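Phosphoribosylaminoimidazole-succinocarboxamide synthase (Saccharomyces cerevisiae, PDB 2CNQ) catalyses the ATP-dependent condensation of 4-carboxy-5-aminoimidazole ribotide with aspartate to form SAICAR in de novo purine biosynthesis. Local coordinates at residues D22-D27 with L32-D37; F86-A91 with S106-K111; E185-R190 with F220-K225. All coordinates share one frame; numbering follows the deposited sequence. Where two conformers were deposited one is given.

Overall arrangement
Interactions 1 and 2 adjoin in one antiparallel sheet, with strands 30-35 and 106-110 side by side, and both reach the same ADP. Interaction 1 is a buried hairpin held by four backbone hydrogen bonds, with apolar groups against the nucleotide on one face and an acidic group among arginines at one end. Interaction 2, also buried, has no hydrogen bond between its segments: the loop 86-91 rests on strand 106-110 through hydrocarbon alone, V26 of interaction 1 touching L89 of interaction 2. Interaction 3 stands apart, its centre about 25 Å from that of interaction 1; it is only partly buried and sets helix 185-209 against strand 211-223 of the other, mixed sheet.

Interaction 1 (D22-D27 with L32-D37); sequences DIYEVD and LFVATD. With ADP (adenosine-5'-diphosphate), chain B.
The β-hairpin of strands 21-25 and 30-35, which covers one side of an ADP site, pairs D22, I23 and Y24 with V34, F33 and L32 in antiparallel register. D22 with V34 and Y24 with L32 are the hydrogen-bonded pairs: D22 N gives to V34 O at 2.8 Å, Y24 N gives to L32 O with an N-H...O angle of 167°, and each bond is returned by the partner residue. Between them lies the non-hydrogen-bonded pair I23 and F33, whose side chains run alongside each other on the nucleotide face. In one of its two conformers, I23 CD1 comes 3.8 Å from F33 CE2. The F33 ring, with CG anti to its backbone N (chi1 -167°), offers its edge to the ribose: CE2 lies 3.4 Å from ADP O4', which sits in the ring plane, while CZ is 3.5 Å from C8 of the adenine. With a serine in place of F33, the ribose and C8 would probably lose this apolar edge and I23 would be left with less to pack on. On the face of D22, Y24, L32 and V34, hydrocarbon packs beside polar ends: Y24 CB meets L32 CB at 4.0 Å, while the Y24 hydroxyl bonds to T6. V26, which with D27 forms a classic bulge opposite T30, puts CG2 3.7 Å from L32 CB, crossing that side chain roughly at right angles. D22 turns its carboxylate past the methyl of T36, OD2 being 3.5 Å from T36 CG2. Its buried oxygens are satisfied elsewhere, OD1 by R17 and T6, OD2 by R38. Hydrocarbon thus shapes the nucleoside pocket while the backbone bonds hold the strands, and the two arginines would be expected to keep D22 ionised despite its burial.

Interaction 2 (F86-A91 with S106-K111); sequences FDYLPA and SLLVHK. With ADP (adenosine-5'-diphosphate), chain B.
Y88 and L108 bring the two segments together where a 3-10 turn, 86-88, meets strand 106-110; their CA atoms are 8.1 Å apart, so only side chains span the gap. The turn is closed by L89 N bonding to F86 O at 3.1 Å. From the strand, L108 reaches out with CG anti to its backbone N (chi1 -172°), and its CD2 methyl arrives at Y88 CB at 3.5 Å, the two side chains crossing at about a right angle. That methyl lies oblique to the Y88 ring. The ring itself leads away, and its hydroxyl pairs with the backbone N of A80. L89 adds a looser touch, CD2 to L108 CD1 at 4.5 Å, and packs on V26 as well. A branched leucine suits this place because its two methyls can meet Y88 at the end of the turn and L89 just after it. Farther along, H110 O accepts a hydrogen bond from ADP N6 at 3.0 Å, while L108 N bonds to aminoimidazole carboxamide ribonucleotide in a pocket where AMP is also found. The strand thus spends polar backbone atoms on ligands, strand 30-35, H75 and V77, and meets the loop through hydrocarbon alone.

Interaction 3 (E185-R190 with F220-K225); sequences EDLSRR and FGIDEK. Unlike the reference sequence in segment 185-190: E185 (reference Gly). With SO4 (sulfate ion), chain K.
I222, L187 and R190 carry this contact between the start of helix 185-209 and the end of strand 211-223. I222 gives the most surface. Its CG1 stands anti to the backbone N (chi1 -179°), which sends CD1 from the strand toward the helix, where it meets L187 CD1 at 4.1 Å. The two side chains cross obliquely, end methyl against end methyl, and both also lie on I115 of the neighbouring strand 113-122. Leucine and isoleucine suit the seam because both are apolar and branched, and bring no polar group into it. One helical turn on from L187, R190 grazes the same methyl: its NH1 is 4.5 Å from I222 CD1, which approaches the guanidinium obliquely. The R190 side chain also touches I229, and NH1 finds a hydrogen bond at OD1 of N227, so the guanidinium that touches I222 is also held by a polar partner. Beyond I222 the strand gives way to an Asx turn, in which D223 OD1 accepts from K225 N at 2.8 Å; the other oxygen of D223 is paired with R73. The side chain of L187 lies about 5 Å from a bound succinate. Here an α-helix packs on one face of a mixed, largely antiparallel β-sheet, a layered α+β arrangement, with F220 continuing the apolar seam deeper under the helix.

Interaction 1 (D22-D27 with L32-D37)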
loop_
_atom_site.group_PDB
_atom_site.type_symbol
_atom_site.label_atom_id
_atom_site.label_comp_id
_atom_site.label_asym_id
_atom_site.label_seq_id
_atom_site.Cartn_x
_atom_site.Cartn_y
_atom_site.Cartn_z
ATOM N N ASP A 22 11.043 6.592 -4.552
ATOM C CA ASP A 22 11.812 7.362 -5.511
ATOM C C ASP A 22 11.715 6.596 -6.791
ATOM O O ASP A 22 11.991 5.411 -6.813
ATOM C CB ASP A 22 13.256 7.510 -5.099
ATOM C CG ASP A 22 13.466 8.318 -3.882
ATOM O OD1 ASP A 22 14.656 8.552 -3.560
ATOM O OD2 ASP A 22 12.521 8.771 -3.240
ATOM N N ILE A 23 11.301 7.270 -7.834
ATOM C CA ILE A 23 10.934 6.597 -9.054
ATOM C C ILE A 23 11.763 7.166 -10.151
ATOM O O ILE A 23 11.712 8.365 -10.380
ATOM C CB ILE A 23 9.485 6.759 -9.312
ATOM C CG1 ILE A 23 8.691 6.267 -8.101
ATOM C CG2 ILE A 23 9.086 5.995 -10.573
ATOM C CD1 ILE A 23 7.290 6.525 -8.198
ATOM N N TYR A 24 12.517 6.329 -10.807
ATOM C CA TYR A 24 13.391 6.753 -11.869
ATOM C C TYR A 24 12.952 6.137 -13.159
ATOM O O TYR A 24 12.366 5.064 -13.191
ATOM C CB TYR A 24 14.809 6.312 -11.585
ATOM C CG TYR A 24 15.382 6.974 -10.387
ATOM C CD1 TYR A 24 16.103 8.136 -10.507
ATOM C CD2 TYR A 24 15.174 6.455 -9.131
ATOM C CE1 TYR A 24 16.629 8.746 -9.421
ATOM C CE2 TYR A 24 15.691 7.067 -8.035
ATOM C CZ TYR A 24 16.393 8.218 -8.184
ATOM O OH TYR A 24 16.936 8.867 -7.124
ATOM N N GLU A 25 13.327 6.776 -14.242
ATOM C CA GLU A 25 13.033 6.267 -15.551
ATOM C C GLU A 25 14.154 5.433 -16.028
ATOM O O GLU A 25 15.265 5.918 -16.220
ATOM C CB GLU A 25 12.828 7.414 -16.498
ATOM C CG GLU A 25 12.760 6.983 -17.924
ATOM C CD GLU A 25 12.472 8.144 -18.799
ATOM O OE1 GLU A 25 11.441 8.839 -18.599
ATOM O OE2 GLU A 25 13.312 8.424 -19.640
ATOM N N VAL A 26 13.880 4.177 -16.243
ATOM C CA VAL A 26 14.852 3.287 -16.820
ATOM C C VAL A 26 14.860 3.460 -18.300
ATOM O O VAL A 26 15.907 3.492 -18.922
ATOM C CB VAL A 26 14.577 1.871 -16.390
ATOM C CG1 VAL A 26 15.491 0.904 -17.083
ATOM C CG2 VAL A 26 14.768 1.770 -14.906
ATOM N N ASP A 27 13.687 3.505 -18.888
ATOM C CA ASP A 27 13.580 3.772 -20.267
ATOM C C ASP A 27 12.195 4.222 -20.484
ATOM O O ASP A 27 11.426 4.466 -19.546
ATOM C CB ASP A 27 13.960 2.553 -21.113
ATOM C CG ASP A 27 13.089 1.367 -20.873
ATOM O OD1 ASP A 27 13.611 0.277 -20.961
ATOM O OD2 ASP A 27 11.887 1.502 -20.577
ATOM N N LEU A 32 12.231 2.412 -12.394
ATOM C CA LEU A 32 12.904 1.886 -11.231
ATOM C C LEU A 32 12.151 2.458 -10.051
ATOM O O LEU A 32 12.133 3.647 -9.825
ATOM C CB LEU A 32 14.347 2.314 -11.246
ATOM C CG LEU A 32 15.133 2.007 -10.020
ATOM C CD1 LEU A 32 15.166 0.540 -9.801
ATOM C CD2 LEU A 32 16.508 2.605 -10.115
ATOM N N PHE A 33 11.484 1.578 -9.331
ATOM C CA PHE A 33 10.489 1.948 -8.360
ATOM C C PHE A 33 11.070 1.612 -6.997
ATOM O O PHE A 33 11.052 0.464 -6.599
ATOM C CB PHE A 33 9.277 1.086 -8.712
ATOM C CG PHE A 33 8.006 1.472 -8.054
ATOM C CD1 PHE A 33 7.441 0.676 -7.086
ATOM C CD2 PHE A 33 7.335 2.560 -8.460
ATOM C CE1 PHE A 33 6.210 0.993 -6.562
ATOM C CE2 PHE A 33 6.097 2.879 -7.949
ATOM C CZ PHE A 33 5.557 2.087 -6.990
ATOM N N VAL A 34 11.632 2.605 -6.362
ATOM C CA VAL A 34 12.441 2.383 -5.197
ATOM C C VAL A 34 11.661 2.779 -3.984
ATOM O O VAL A 34 11.311 3.925 -3.834
ATOM C CB VAL A 34 13.745 3.174 -5.240
ATOM C CG1 VAL A 34 14.607 2.708 -4.100
ATOM C CG2 VAL A 34 14.442 3.005 -6.564
ATOM N N ALA A 35 11.403 1.841 -3.103
ATOM C CA ALA A 35 10.778 2.156 -1.847
ATOM C C ALA A 35 11.853 2.527 -0.884
ATOM O O ALA A 35 12.657 1.708 -0.503
ATOM C CB ALA A 35 9.971 1.008 -1.342
ATOM N N THR A 36 11.883 3.781 -0.512
ATOM C CA THR A 36 12.778 4.244 0.493
ATOM C C THR A 36 12.234 3.821 1.836
ATOM O O THR A 36 11.252 3.116 1.920
ATOM C CB THR A 36 12.984 5.739 0.427
ATOM O OG1 THR A 36 11.844 6.393 0.958
ATOM C CG2 THR A 36 13.330 6.193 -0.957
ATOM N N ASP A 37 12.909 4.274 2.865
ATOM C CA ASP A 37 12.537 4.026 4.224
ATOM C C ASP A 37 11.773 5.149 4.830
ATOM O O ASP A 37 11.537 5.151 6.019
ATOM C CB ASP A 37 13.764 3.689 5.015
ATOM C CG ASP A 37 14.348 2.394 4.602
ATOM O OD1 ASP A 37 15.560 2.209 4.804
ATOM O OD2 ASP A 37 13.625 1.537 4.091
HETATM P PB ADP B . 2.549 8.449 -2.913
HETATM O O1B ADP B . 1.859 7.355 -2.241
HETATM O O2B ADP B . 1.687 9.154 -3.873
HETATM O O3B ADP B . 3.215 9.443 -2.095
HETATM P PA ADP B . 4.647 6.600 -3.483
HETATM O O1A ADP B . 3.884 5.435 -3.030
HETATM O O2A ADP B . 5.751 7.088 -2.672
HETATM O O3A ADP B . 3.679 7.793 -3.815
HETATM O "O5'" ADP B . 5.239 6.348 -4.915
HETATM C "C5'" ADP B . 4.634 5.567 -5.921
HETATM C "C4'" ADP B . 4.111 6.469 -6.999
HETATM O "O4'" ADP B . 4.210 5.730 -8.215
HETATM C "C3'" ADP B . 2.660 6.811 -6.855
HETATM O "O3'" ADP B . 2.381 8.017 -7.522
HETATM C "C2'" ADP B . 1.992 5.701 -7.620
HETATM O "O2'" ADP B . 0.690 5.996 -8.017
HETATM C "C1'" ADP B . 2.919 5.574 -8.769
HETATM N N9 ADP B . 2.913 4.320 -9.461
HETATM C C8 ADP B . 2.783 3.107 -8.918
HETATM N N7 ADP B . 2.919 2.145 -9.791
HETATM C C5 ADP B . 3.141 2.772 -10.957
HETATM C C6 ADP B . 3.399 2.340 -12.278
HETATM N N6 ADP B . 3.466 1.059 -12.577
HETATM N N1 ADP B . 3.508 3.244 -13.245
HETATM C C2 ADP B . 3.480 4.535 -12.929
HETATM N N3 ADP B . 3.328 5.059 -11.722
HETATM C C4 ADP B . 3.150 4.165 -10.751
#

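Interaction 2 (F86-A91 with S106-K111)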
loop_
_atom_site.group_PDB
_atom_site.type_symbol
_atom_site.label_atom_id
_atom_site.label_comp_id
_atom_site.label_asym_id
_atom_site.label_seq_id
_atom_site.Cartn_x
_atom_site.Cartn_y
_atom_site.Cartn_z
ATOM N N PHE A 86 19.450 -5.373 -11.080
ATOM C CA PHE A 86 20.659 -4.673 -11.489
ATOM C C PHE A 86 21.119 -5.067 -12.843
ATOM O O PHE A 86 21.737 -4.277 -13.532
ATOM C CB PHE A 86 21.738 -4.899 -10.464
ATOM C CG PHE A 86 21.362 -4.267 -9.198
ATOM C CD1 PHE A 86 20.764 -4.987 -8.182
ATOM C CD2 PHE A 86 21.478 -2.907 -9.051
ATOM C CE1 PHE A 86 20.320 -4.351 -7.051
ATOM C CE2 PHE A 86 21.019 -2.275 -7.933
ATOM C CZ PHE A 86 20.428 -2.993 -6.955
ATOM N N ASP A 87 20.788 -6.261 -13.260
ATOM C CA ASP A 87 21.112 -6.667 -14.611
ATOM C C ASP A 87 20.372 -5.862 -15.620
ATOM O O ASP A 87 20.793 -5.798 -16.750
ATOM C CB ASP A 87 20.826 -8.126 -14.785
ATOM C CG ASP A 87 21.716 -8.955 -13.949
ATOM O OD1 ASP A 87 22.941 -8.710 -13.980
ATOM O OD2 ASP A 87 21.221 -9.806 -13.228
ATOM N N TYR A 88 19.263 -5.266 -15.237
ATOM C CA TYR A 88 18.398 -4.490 -16.069
ATOM C C TYR A 88 18.603 -3.015 -15.891
ATOM O O TYR A 88 17.859 -2.233 -16.435
ATOM C CB TYR A 88 16.949 -4.846 -15.746
ATOM C CG TYR A 88 16.593 -6.201 -16.223
ATOM C CD1 TYR A 88 17.020 -7.336 -15.568
ATOM C CD2 TYR A 88 15.801 -6.357 -17.324
ATOM C CE1 TYR A 88 16.707 -8.566 -16.042
ATOM C CE2 TYR A 88 15.478 -7.586 -17.790
ATOM C CZ TYR A 88 15.935 -8.692 -17.144
ATOM O OH TYR A 88 15.640 -9.949 -17.595
ATOM N N LEU A 89 19.626 -2.621 -15.165
ATOM C CA LEU A 89 19.934 -1.256 -14.933
ATOM C C LEU A 89 21.291 -0.972 -15.465
ATOM O O LEU A 89 22.118 -1.843 -15.604
ATOM C CB LEU A 89 19.910 -0.952 -13.445
ATOM C CG LEU A 89 18.548 -1.116 -12.805
ATOM C CD1 LEU A 89 18.693 -0.949 -11.317
ATOM C CD2 LEU A 89 17.569 -0.110 -13.348
ATOM N N PRO A 90 21.566 0.290 -15.740
ATOM C CA PRO A 90 22.927 0.667 -16.081
ATOM C C PRO A 90 23.897 0.092 -15.100
ATOM O O PRO A 90 23.640 0.034 -13.912
ATOM C CB PRO A 90 22.894 2.173 -16.009
ATOM C CG PRO A 90 21.474 2.503 -16.355
ATOM C CD PRO A 90 20.675 1.448 -15.692
ATOM N N ALA A 91 25.023 -0.327 -15.613
ATOM C CA ALA A 91 26.038 -0.950 -14.820
ATOM C C ALA A 91 26.424 -0.109 -13.648
ATOM O O ALA A 91 26.726 -0.632 -12.599
ATOM C CB ALA A 91 27.249 -1.242 -15.663
ATOM N N SER A 106 13.785 -2.194 -4.598
ATOM C CA SER A 106 13.517 -1.647 -5.892
ATOM C C SER A 106 12.816 -2.644 -6.729
ATOM O O SER A 106 13.190 -3.802 -6.802
ATOM C CB SER A 106 14.809 -1.261 -6.574
ATOM O OG SER A 106 15.466 -0.263 -5.862
ATOM N N LEU A 107 11.831 -2.165 -7.443
ATOM C CA LEU A 107 11.157 -2.960 -8.430
ATOM C C LEU A 107 11.335 -2.307 -9.752
ATOM O O LEU A 107 11.247 -1.112 -9.884
ATOM C CB LEU A 107 9.687 -3.093 -8.110
ATOM C CG LEU A 107 9.454 -3.815 -6.803
ATOM C CD1 LEU A 107 8.019 -3.745 -6.453
ATOM C CD2 LEU A 107 9.889 -5.236 -6.869
ATOM N N LEU A 108 11.556 -3.123 -10.741
ATOM C CA LEU A 108 11.560 -2.694 -12.110
ATOM C C LEU A 108 10.158 -2.914 -12.591
ATOM O O LEU A 108 9.681 -4.033 -12.563
ATOM C CB LEU A 108 12.543 -3.536 -12.883
ATOM C CG LEU A 108 12.795 -3.096 -14.275
ATOM C CD1 LEU A 108 13.529 -1.797 -14.282
ATOM C CD2 LEU A 108 13.572 -4.156 -14.984
ATOM N N VAL A 109 9.496 -1.844 -12.968
ATOM C CA VAL A 109 8.101 -1.936 -13.272
ATOM C C VAL A 109 7.837 -1.269 -14.567
ATOM O O VAL A 109 8.509 -0.364 -15.004
ATOM C CB VAL A 109 7.231 -1.325 -12.168
ATOM C CG1 VAL A 109 7.538 -1.990 -10.838
ATOM C CG2 VAL A 109 7.385 0.133 -12.065
ATOM N N HIS A 110 6.795 -1.731 -15.193
ATOM C CA HIS A 110 6.303 -1.108 -16.354
ATOM C C HIS A 110 5.545 0.131 -15.968
ATOM O O HIS A 110 4.724 0.116 -15.084
ATOM C CB HIS A 110 5.325 -2.056 -17.018
ATOM C CG HIS A 110 5.962 -3.276 -17.576
ATOM N ND1 HIS A 110 6.688 -3.252 -18.743
ATOM C CD2 HIS A 110 5.977 -4.559 -17.143
ATOM C CE1 HIS A 110 7.136 -4.469 -18.996
ATOM N NE2 HIS A 110 6.698 -5.286 -18.056
ATOM N N LYS A 111 5.815 1.204 -16.659
ATOM C CA LYS A 111 5.047 2.405 -16.510
ATOM C C LYS A 111 3.674 2.096 -17.008
ATOM O O LYS A 111 3.514 1.635 -18.108
ATOM C CB LYS A 111 5.814 3.498 -17.248
ATOM C CG LYS A 111 5.267 4.870 -17.064
ATOM C CD LYS A 111 5.986 5.925 -17.937
ATOM C CE LYS A 111 7.558 5.811 -18.093
ATOM N NZ LYS A 111 8.299 6.769 -19.118
HETATM P PB ADP B . 2.549 8.449 -2.913
HETATM O O1B ADP B . 1.859 7.355 -2.241
HETATM O O2B ADP B . 1.687 9.154 -3.873
HETATM O O3B ADP B . 3.215 9.443 -2.095
HETATM P PA ADP B . 4.647 6.600 -3.483
HETATM O O1A ADP B . 3.884 5.435 -3.030
HETATM O O2A ADP B . 5.751 7.088 -2.672
HETATM O O3A ADP B . 3.679 7.793 -3.815
HETATM O "O5'" ADP B . 5.239 6.348 -4.915
HETATM C "C5'" ADP B . 4.634 5.567 -5.921
HETATM C "C4'" ADP B . 4.111 6.469 -6.999
HETATM O "O4'" ADP B . 4.210 5.730 -8.215
HETATM C "C3'" ADP B . 2.660 6.811 -6.855
HETATM O "O3'" ADP B . 2.381 8.017 -7.522
HETATM C "C2'" ADP B . 1.992 5.701 -7.620
HETATM O "O2'" ADP B . 0.690 5.996 -8.017
HETATM C "C1'" ADP B . 2.919 5.574 -8.769
HETATM N N9 ADP B . 2.913 4.320 -9.461
HETATM C C8 ADP B . 2.783 3.107 -8.918
HETATM N N7 ADP B . 2.919 2.145 -9.791
HETATM C C5 ADP B . 3.141 2.772 -10.957
HETATM C C6 ADP B . 3.399 2.340 -12.278
HETATM N N6 ADP B . 3.466 1.059 -12.577
HETATM N N1 ADP B . 3.508 3.244 -13.245
HETATM C C2 ADP B . 3.480 4.535 -12.929
HETATM N N3 ADP B . 3.328 5.059 -11.722
HETATM C C4 ADP B . 3.150 4.165 -10.751
#

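Interaction 3 (E185-R190 with F220-K225)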
loop_
_atom_site.group_PDB
_atom_site.type_symbol
_atom_site.label_atom_id
_atom_site.label_comp_id
_atom_site.label_asym_id
_atom_site.label_seq_id
_atom_site.Cartn_x
_atom_site.Cartn_y
_atom_site.Cartn_z
ATOM N N GLU A 185 -18.048 4.222 -16.139
ATOM C CA GLU A 185 -18.893 3.297 -15.428
ATOM C C GLU A 185 -18.427 1.875 -15.564
ATOM O O GLU A 185 -18.448 1.135 -14.601
ATOM C CB GLU A 185 -20.326 3.408 -15.892
ATOM C CG GLU A 185 -20.608 3.010 -17.320
ATOM C CD GLU A 185 -22.064 3.089 -17.659
ATOM O OE1 GLU A 185 -22.900 3.261 -16.759
ATOM O OE2 GLU A 185 -22.364 2.946 -18.834
ATOM N N ASP A 186 -18.024 1.470 -16.748
ATOM C CA ASP A 186 -17.634 0.101 -16.910
ATOM C C ASP A 186 -16.365 -0.145 -16.147
ATOM O O ASP A 186 -16.255 -1.109 -15.426
ATOM C CB ASP A 186 -17.501 -0.263 -18.366
ATOM C CG ASP A 186 -18.838 -0.222 -19.090
ATOM O OD1 ASP A 186 -18.848 0.037 -20.291
ATOM O OD2 ASP A 186 -19.883 -0.447 -18.468
ATOM N N LEU A 187 -15.408 0.737 -16.310
ATOM C CA LEU A 187 -14.141 0.538 -15.679
ATOM C C LEU A 187 -14.286 0.583 -14.187
ATOM O O LEU A 187 -13.699 -0.213 -13.490
ATOM C CB LEU A 187 -13.143 1.558 -16.159
ATOM C CG LEU A 187 -11.764 1.395 -15.562
ATOM C CD1 LEU A 187 -11.171 0.033 -15.864
ATOM C CD2 LEU A 187 -10.877 2.505 -16.053
ATOM N N SER A 188 -15.068 1.503 -13.668
ATOM C CA SER A 188 -15.219 1.585 -12.226
ATOM C C SER A 188 -15.795 0.324 -11.661
ATOM O O SER A 188 -15.384 -0.119 -10.613
ATOM C CB SER A 188 -16.155 2.735 -11.879
ATOM O OG SER A 188 -16.287 2.937 -10.473
ATOM N N ARG A 189 -16.767 -0.267 -12.325
ATOM C CA ARG A 189 -17.322 -1.491 -11.831
ATOM C C ARG A 189 -16.276 -2.581 -11.902
ATOM O O ARG A 189 -16.175 -3.368 -10.990
ATOM C CB ARG A 189 -18.532 -1.889 -12.636
ATOM C CG ARG A 189 -19.200 -3.116 -12.034
ATOM C CD ARG A 189 -20.280 -3.589 -12.904
ATOM N NE ARG A 189 -21.065 -4.658 -12.327
ATOM C CZ ARG A 189 -22.203 -4.486 -11.684
ATOM N NH1 ARG A 189 -22.837 -5.543 -11.220
ATOM N NH2 ARG A 189 -22.707 -3.286 -11.500
ATOM N N ARG A 190 -15.518 -2.643 -12.977
ATOM C CA ARG A 190 -14.508 -3.645 -13.085
ATOM C C ARG A 190 -13.495 -3.487 -11.988
ATOM O O ARG A 190 -13.041 -4.453 -11.418
ATOM C CB ARG A 190 -13.805 -3.561 -14.409
ATOM C CG ARG A 190 -14.639 -4.013 -15.548
ATOM C CD ARG A 190 -13.990 -3.690 -16.845
ATOM N NE ARG A 190 -12.737 -4.395 -16.987
ATOM C CZ ARG A 190 -11.764 -4.057 -17.819
ATOM N NH1 ARG A 190 -11.857 -2.979 -18.571
ATOM N NH2 ARG A 190 -10.681 -4.812 -17.885
ATOM N N PHE A 220 -4.452 0.532 -9.289
ATOM C CA PHE A 220 -4.586 -0.152 -10.538
ATOM C C PHE A 220 -4.197 0.749 -11.664
ATOM O O PHE A 220 -4.462 1.935 -11.649
ATOM C CB PHE A 220 -6.041 -0.515 -10.773
ATOM C CG PHE A 220 -6.638 -1.575 -9.877
ATOM C CD1 PHE A 220 -5.886 -2.414 -9.084
ATOM C CD2 PHE A 220 -8.006 -1.750 -9.849
ATOM C CE1 PHE A 220 -6.519 -3.386 -8.328
ATOM C CE2 PHE A 220 -8.594 -2.750 -9.103
ATOM C CZ PHE A 220 -7.854 -3.554 -8.374
ATOM N N GLY A 221 -3.614 0.150 -12.658
ATOM C CA GLY A 221 -3.432 0.739 -13.940
ATOM C C GLY A 221 -4.338 0.087 -14.920
ATOM O O GLY A 221 -5.059 -0.856 -14.626
ATOM N N ILE A 222 -4.291 0.613 -16.118
ATOM C CA ILE A 222 -5.091 0.094 -17.175
ATOM C C ILE A 222 -4.217 0.037 -18.386
ATOM O O ILE A 222 -3.606 1.001 -18.777
ATOM C CB ILE A 222 -6.353 0.949 -17.387
ATOM C CG1 ILE A 222 -7.219 0.384 -18.505
ATOM C CG2 ILE A 222 -6.035 2.415 -17.634
ATOM C CD1 ILE A 222 -7.909 -0.868 -18.159
ATOM N N ASP A 223 -4.166 -1.123 -18.986
ATOM C CA ASP A 223 -3.488 -1.303 -20.243
ATOM C C ASP A 223 -4.554 -1.259 -21.275
ATOM O O ASP A 223 -5.296 -2.225 -21.485
ATOM C CB ASP A 223 -2.785 -2.642 -20.294
ATOM C CG ASP A 223 -2.113 -2.863 -21.601
ATOM O OD1 ASP A 223 -2.454 -2.170 -22.584
ATOM O OD2 ASP A 223 -1.233 -3.721 -21.643
ATOM N N GLU A 224 -4.637 -0.112 -21.916
ATOM C CA GLU A 224 -5.720 0.113 -22.850
ATOM C C GLU A 224 -5.526 -0.668 -24.159
ATOM O O GLU A 224 -6.460 -0.781 -24.947
ATOM C CB GLU A 224 -5.940 1.618 -23.050
ATOM C CG GLU A 224 -5.924 2.378 -21.724
ATOM C CD GLU A 224 -6.756 3.636 -21.707
ATOM O OE1 GLU A 224 -7.997 3.528 -21.583
ATOM O OE2 GLU A 224 -6.173 4.732 -21.777
ATOM N N LYS A 225 -4.344 -1.236 -24.369
ATOM C CA LYS A 225 -4.090 -2.049 -25.554
ATOM C C LYS A 225 -4.688 -3.444 -25.402
ATOM O O LYS A 225 -5.241 -3.983 -26.356
ATOM C CB LYS A 225 -2.593 -2.147 -25.832
ATOM C CG LYS A 225 -1.905 -0.799 -26.011
ATOM C CD LYS A 225 -0.504 -0.836 -26.520
ATOM C CE LYS A 225 0.086 0.530 -26.806
ATOM N NZ LYS A 225 1.476 -1.903 -27.493
HETATM S S SO4 K . 3.128 -3.688 -24.249
HETATM O O1 SO4 K . 2.435 -2.408 -24.160
HETATM O O2 SO4 K . 2.308 -4.711 -23.603
HETATM O O3 SO4 K . 3.374 -4.016 -25.655
HETATM O O4 SO4 K . 4.392 -3.601 -23.527
#